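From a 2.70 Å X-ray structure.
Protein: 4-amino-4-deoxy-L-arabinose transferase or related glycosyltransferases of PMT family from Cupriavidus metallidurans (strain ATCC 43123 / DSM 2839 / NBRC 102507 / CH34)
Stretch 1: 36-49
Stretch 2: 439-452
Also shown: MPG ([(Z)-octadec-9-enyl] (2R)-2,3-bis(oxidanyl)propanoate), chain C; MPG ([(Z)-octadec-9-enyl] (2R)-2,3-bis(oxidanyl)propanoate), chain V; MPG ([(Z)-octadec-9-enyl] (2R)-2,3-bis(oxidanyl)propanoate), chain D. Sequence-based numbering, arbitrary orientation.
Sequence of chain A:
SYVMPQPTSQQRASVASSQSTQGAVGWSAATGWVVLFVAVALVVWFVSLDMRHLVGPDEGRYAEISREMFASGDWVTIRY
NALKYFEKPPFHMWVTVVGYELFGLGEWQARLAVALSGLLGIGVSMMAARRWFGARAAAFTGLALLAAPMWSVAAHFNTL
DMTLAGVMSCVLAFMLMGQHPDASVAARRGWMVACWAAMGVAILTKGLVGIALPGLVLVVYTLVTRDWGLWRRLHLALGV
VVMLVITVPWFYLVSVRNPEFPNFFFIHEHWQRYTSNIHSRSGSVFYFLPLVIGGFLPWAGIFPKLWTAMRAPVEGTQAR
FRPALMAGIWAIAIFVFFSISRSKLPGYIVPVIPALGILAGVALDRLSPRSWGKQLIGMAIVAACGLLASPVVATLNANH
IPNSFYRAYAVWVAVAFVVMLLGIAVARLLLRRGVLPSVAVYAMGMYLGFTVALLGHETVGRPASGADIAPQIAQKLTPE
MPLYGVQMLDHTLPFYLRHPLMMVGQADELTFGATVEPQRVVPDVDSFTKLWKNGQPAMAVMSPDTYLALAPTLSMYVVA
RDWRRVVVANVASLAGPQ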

# COMPACT_ATOMS: atom_id res chain seq x y z
N LEU A 36 16.56 22.32 2.49
CA LEU A 36 15.90 22.48 1.20
C LEU A 36 15.43 21.13 0.67
O LEU A 36 14.24 20.92 0.43
CB LEU A 36 16.85 23.16 0.22
CG LEU A 36 16.38 23.21 -1.24
CD1 LEU A 36 15.11 24.03 -1.37
CD2 LEU A 36 17.48 23.78 -2.11
N PHE A 37 16.38 20.20 0.50
CA PHE A 37 16.08 18.88 -0.04
C PHE A 37 14.85 18.27 0.63
O PHE A 37 13.82 18.06 -0.01
CB PHE A 37 17.31 17.97 0.13
CG PHE A 37 17.16 16.61 -0.49
CD1 PHE A 37 17.63 16.38 -1.78
CD2 PHE A 37 16.59 15.56 0.21
CE1 PHE A 37 17.51 15.13 -2.35
CE2 PHE A 37 16.46 14.32 -0.37
CZ PHE A 37 16.92 14.10 -1.65
N VAL A 38 14.95 18.03 1.94
CA VAL A 38 13.85 17.43 2.69
C VAL A 38 12.57 18.21 2.47
O VAL A 38 11.50 17.63 2.21
CB VAL A 38 14.21 17.33 4.18
CG1 VAL A 38 13.08 16.67 4.95
CG2 VAL A 38 15.50 16.56 4.36
N ALA A 39 12.66 19.55 2.53
CA ALA A 39 11.47 20.37 2.29
C ALA A 39 10.86 20.02 0.94
O ALA A 39 9.68 19.63 0.87
CB ALA A 39 11.83 21.85 2.36
N VAL A 40 11.66 20.10 -0.12
CA VAL A 40 11.15 19.79 -1.46
C VAL A 40 10.59 18.38 -1.49
O VAL A 40 9.59 18.12 -2.18
CB VAL A 40 12.26 19.99 -2.51
CG1 VAL A 40 11.75 19.60 -3.89
CG2 VAL A 40 12.74 21.43 -2.50
N ALA A 41 11.18 17.46 -0.73
CA ALA A 41 10.63 16.11 -0.68
C ALA A 41 9.25 16.12 -0.04
O ALA A 41 8.27 15.64 -0.64
CB ALA A 41 11.58 15.19 0.09
N LEU A 42 9.13 16.72 1.15
CA LEU A 42 7.91 16.58 1.94
C LEU A 42 6.72 17.19 1.22
O LEU A 42 5.64 16.58 1.17
CB LEU A 42 8.09 17.22 3.32
CG LEU A 42 8.82 16.37 4.36
CD1 LEU A 42 9.02 17.16 5.65
CD2 LEU A 42 8.04 15.09 4.63
N VAL A 43 6.90 18.37 0.63
CA VAL A 43 5.80 19.00 -0.10
C VAL A 43 5.38 18.13 -1.27
O VAL A 43 4.18 17.99 -1.56
CB VAL A 43 6.19 20.43 -0.53
CG1 VAL A 43 7.47 20.41 -1.36
CG2 VAL A 43 5.05 21.08 -1.30
N VAL A 44 6.34 17.50 -1.95
CA VAL A 44 5.95 16.58 -3.02
C VAL A 44 5.31 15.34 -2.43
O VAL A 44 4.39 14.76 -3.02
CB VAL A 44 7.17 16.24 -3.91
CG1 VAL A 44 6.84 15.10 -4.88
CG2 VAL A 44 7.62 17.47 -4.68
N TRP A 45 5.74 14.95 -1.23
CA TRP A 45 5.23 13.73 -0.60
C TRP A 45 3.74 13.83 -0.33
O TRP A 45 2.99 12.88 -0.56
CB TRP A 45 6.00 13.47 0.69
CG TRP A 45 5.71 12.15 1.33
CD1 TRP A 45 4.77 11.88 2.27
CD2 TRP A 45 6.40 10.91 1.09
NE1 TRP A 45 4.81 10.56 2.63
CE2 TRP A 45 5.80 9.94 1.91
CE3 TRP A 45 7.45 10.54 0.25
CZ2 TRP A 45 6.23 8.61 1.92
CZ3 TRP A 45 7.87 9.22 0.26
CH2 TRP A 45 7.26 8.28 1.09
N PHE A 46 3.28 14.99 0.15
CA PHE A 46 1.88 15.14 0.56
C PHE A 46 0.99 15.69 -0.54
O PHE A 46 -0.14 15.21 -0.71
CB PHE A 46 1.79 16.02 1.81
CG PHE A 46 2.28 15.33 3.05
CD1 PHE A 46 1.45 14.47 3.75
CD2 PHE A 46 3.57 15.52 3.50
CE1 PHE A 46 1.90 13.82 4.88
CE2 PHE A 46 4.03 14.88 4.64
CZ PHE A 46 3.19 14.02 5.33
N VAL A 47 1.46 16.68 -1.31
CA VAL A 47 0.65 17.22 -2.40
C VAL A 47 0.26 16.12 -3.37
O VAL A 47 -0.91 15.98 -3.75
CB VAL A 47 1.40 18.37 -3.11
CG1 VAL A 47 0.72 18.72 -4.42
CG2 VAL A 47 1.49 19.58 -2.20
N SER A 48 1.23 15.28 -3.76
CA SER A 48 0.96 14.18 -4.68
C SER A 48 -0.09 13.22 -4.15
O SER A 48 -0.66 12.45 -4.93
CB SER A 48 2.25 13.42 -4.99
OG SER A 48 2.89 13.01 -3.80
N LEU A 49 -0.37 13.25 -2.85
CA LEU A 49 -1.43 12.40 -2.31
C LEU A 49 -2.80 12.77 -2.88
O LEU A 49 -3.64 11.89 -3.09
CB LEU A 49 -1.46 12.49 -0.79
CG LEU A 49 -0.33 11.82 -0.01
CD1 LEU A 49 -0.53 12.05 1.48
CD2 LEU A 49 -0.27 10.34 -0.32
N VAL A 439 24.53 11.34 -5.20
CA VAL A 439 23.50 10.34 -4.90
C VAL A 439 22.22 11.02 -4.43
O VAL A 439 21.12 10.55 -4.73
CB VAL A 439 24.03 9.33 -3.85
CG1 VAL A 439 22.96 8.33 -3.48
CG2 VAL A 439 25.24 8.60 -4.39
N ALA A 440 22.34 12.13 -3.71
CA ALA A 440 21.15 12.84 -3.24
C ALA A 440 20.35 13.42 -4.40
O ALA A 440 19.13 13.24 -4.48
CB ALA A 440 21.55 13.95 -2.26
N VAL A 441 21.04 14.11 -5.32
CA VAL A 441 20.36 14.67 -6.49
C VAL A 441 19.78 13.56 -7.36
O VAL A 441 18.65 13.67 -7.86
CB VAL A 441 21.34 15.56 -7.28
CG1 VAL A 441 20.68 16.06 -8.54
CG2 VAL A 441 21.80 16.73 -6.42
N TYR A 442 20.54 12.48 -7.55
CA TYR A 442 20.06 11.35 -8.35
C TYR A 442 18.80 10.74 -7.75
O TYR A 442 17.81 10.50 -8.45
CB TYR A 442 21.19 10.32 -8.46
CG TYR A 442 20.78 8.92 -8.85
CD1 TYR A 442 20.77 8.53 -10.18
CD2 TYR A 442 20.46 7.97 -7.89
CE1 TYR A 442 20.43 7.24 -10.54
CE2 TYR A 442 20.11 6.68 -8.24
CZ TYR A 442 20.10 6.33 -9.57
OH TYR A 442 19.75 5.04 -9.93
N ALA A 443 18.81 10.50 -6.44
CA ALA A 443 17.64 9.93 -5.77
C ALA A 443 16.44 10.88 -5.84
O ALA A 443 15.30 10.43 -6.00
CB ALA A 443 17.96 9.60 -4.32
N MET A 444 16.69 12.19 -5.72
CA MET A 444 15.60 13.15 -5.87
C MET A 444 15.01 13.09 -7.28
O MET A 444 13.78 13.13 -7.45
CB MET A 444 16.09 14.56 -5.55
CG MET A 444 15.09 15.65 -5.86
SD MET A 444 13.59 15.56 -4.86
CE MET A 444 14.21 16.04 -3.25
N GLY A 445 15.87 12.99 -8.29
CA GLY A 445 15.38 12.87 -9.65
C GLY A 445 14.56 11.61 -9.86
O GLY A 445 13.50 11.64 -10.49
N MET A 446 15.03 10.48 -9.31
CA MET A 446 14.27 9.24 -9.42
C MET A 446 12.92 9.36 -8.73
O MET A 446 11.89 8.96 -9.29
CB MET A 446 15.08 8.09 -8.81
CG MET A 446 16.26 7.67 -9.65
SD MET A 446 15.72 7.05 -11.25
CE MET A 446 17.03 7.66 -12.29
N TYR A 447 12.91 9.91 -7.51
CA TYR A 447 11.67 10.02 -6.76
C TYR A 447 10.66 10.89 -7.49
O TYR A 447 9.48 10.53 -7.62
CB TYR A 447 11.96 10.57 -5.36
CG TYR A 447 10.73 11.05 -4.63
CD1 TYR A 447 9.74 10.16 -4.22
CD2 TYR A 447 10.55 12.40 -4.34
CE1 TYR A 447 8.62 10.60 -3.55
CE2 TYR A 447 9.44 12.84 -3.67
CZ TYR A 447 8.48 11.94 -3.28
OH TYR A 447 7.36 12.38 -2.61
N LEU A 448 11.10 12.05 -7.98
CA LEU A 448 10.20 12.89 -8.76
C LEU A 448 9.74 12.17 -10.02
O LEU A 448 8.58 12.31 -10.44
CB LEU A 448 10.89 14.21 -9.12
CG LEU A 448 11.26 15.14 -7.95
CD1 LEU A 448 11.92 16.41 -8.46
CD2 LEU A 448 10.04 15.46 -7.10
N GLY A 449 10.62 11.37 -10.63
CA GLY A 449 10.28 10.62 -11.82
C GLY A 449 9.16 9.63 -11.59
O GLY A 449 8.12 9.68 -12.26
N PHE A 450 9.35 8.72 -10.64
CA PHE A 450 8.31 7.74 -10.35
C PHE A 450 7.06 8.39 -9.79
O PHE A 450 5.95 7.87 -9.99
CB PHE A 450 8.85 6.67 -9.39
CG PHE A 450 9.84 5.74 -10.03
CD1 PHE A 450 9.42 4.74 -10.88
CD2 PHE A 450 11.20 5.88 -9.78
CE1 PHE A 450 10.33 3.89 -11.48
CE2 PHE A 450 12.11 5.03 -10.37
CZ PHE A 450 11.67 4.03 -11.22
N THR A 451 7.20 9.54 -9.12
CA THR A 451 6.02 10.29 -8.70
C THR A 451 5.22 10.74 -9.92
O THR A 451 4.00 10.60 -9.95
CB THR A 451 6.43 11.48 -7.84
OG1 THR A 451 6.96 11.02 -6.59
CG2 THR A 451 5.22 12.37 -7.57
N VAL A 452 5.91 11.27 -10.93
CA VAL A 452 5.22 11.64 -12.17
C VAL A 452 4.58 10.42 -12.81
O VAL A 452 3.46 10.48 -13.32
CB VAL A 452 6.19 12.35 -13.14
CG1 VAL A 452 5.53 12.54 -14.49
CG2 VAL A 452 6.63 13.68 -12.56
C2 MPG C . -3.23 18.99 -2.12
C3 MPG C . -3.42 18.97 -0.61
C4 MPG C . -2.37 18.14 0.10
C5 MPG C . -2.70 18.00 1.60
C6 MPG C . -1.48 17.59 2.45
C7 MPG C . -1.83 17.57 3.96
C8 MPG C . -0.63 17.14 4.84
C9 MPG C . -1.06 16.74 6.27
C10 MPG C . 0.08 16.05 7.06
C11 MPG C . -0.42 15.38 8.36
C12 MPG C . 0.75 14.85 9.26
C1 MPG C . -4.36 19.72 -2.85
C2 MPG V . 8.50 23.57 -2.95
C3 MPG V . 9.13 22.52 -3.86
C4 MPG V . 8.21 22.09 -4.99
C5 MPG V . 8.89 21.06 -5.92
C6 MPG V . 8.18 20.92 -7.28
C7 MPG V . 9.05 20.19 -8.31
C1 MPG V . 9.45 24.01 -1.83
C2 MPG D . 5.64 16.66 -10.27
C3 MPG D . 5.02 16.49 -8.89
C4 MPG D . 4.00 17.57 -8.57
C5 MPG D . 3.95 17.89 -7.07
C6 MPG D . 3.50 19.33 -6.79
C1 MPG D . 7.16 16.46 -10.25

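Two nearly parallel helices, their axes 13° apart and 11.5 Å at closest approach, pack mainly through side chains, with some backbone atoms in contact. No hydrogen bond crosses between them. The contact buries 480 Å², counting both sides.

At one end, Phe-37 points toward the second helix. The edge of its ring meets the backbone of Ala-440, with Phe-37 CE1 3.3 Å from Ala-440 O. The ring also lies against the small methyl of Ala-440, with Phe-37 CE1 4.2 Å from Ala-440 CB. Met-444 folds its flexible chain so that CE sits over one face of the ring, 3.6 Å from the Phe-37 centroid, a CH-pi contact. The same methyl reaches the small side chain of Ala-41, with Met-444 CE 4.3 Å from Ala-41 CB.

Tyr-447 is the next bump. Its ring end enters a hollow lined by Ala-41, Val-44 and Trp-45. Tyr-447 OH lies 3.2 Å from Trp-45 CA and 3.6 Å from Val-44 CG1. Tyr-447 OH is also 3.3 Å from Trp-45 N, but the angle is too poor for a hydrogen bond.

Val-44 CG1 also packs 3.9 Å from Leu-448 CD2. Beyond it, Ser-48 CB meets Thr-451 CG2 at 4.1 Å. Both hydroxyls bond within their own stretches, Ser-48 OG to Val-44 O and Thr-451 OG1 to Tyr-447 O. The closest contact between the two residues is carbon to carbon.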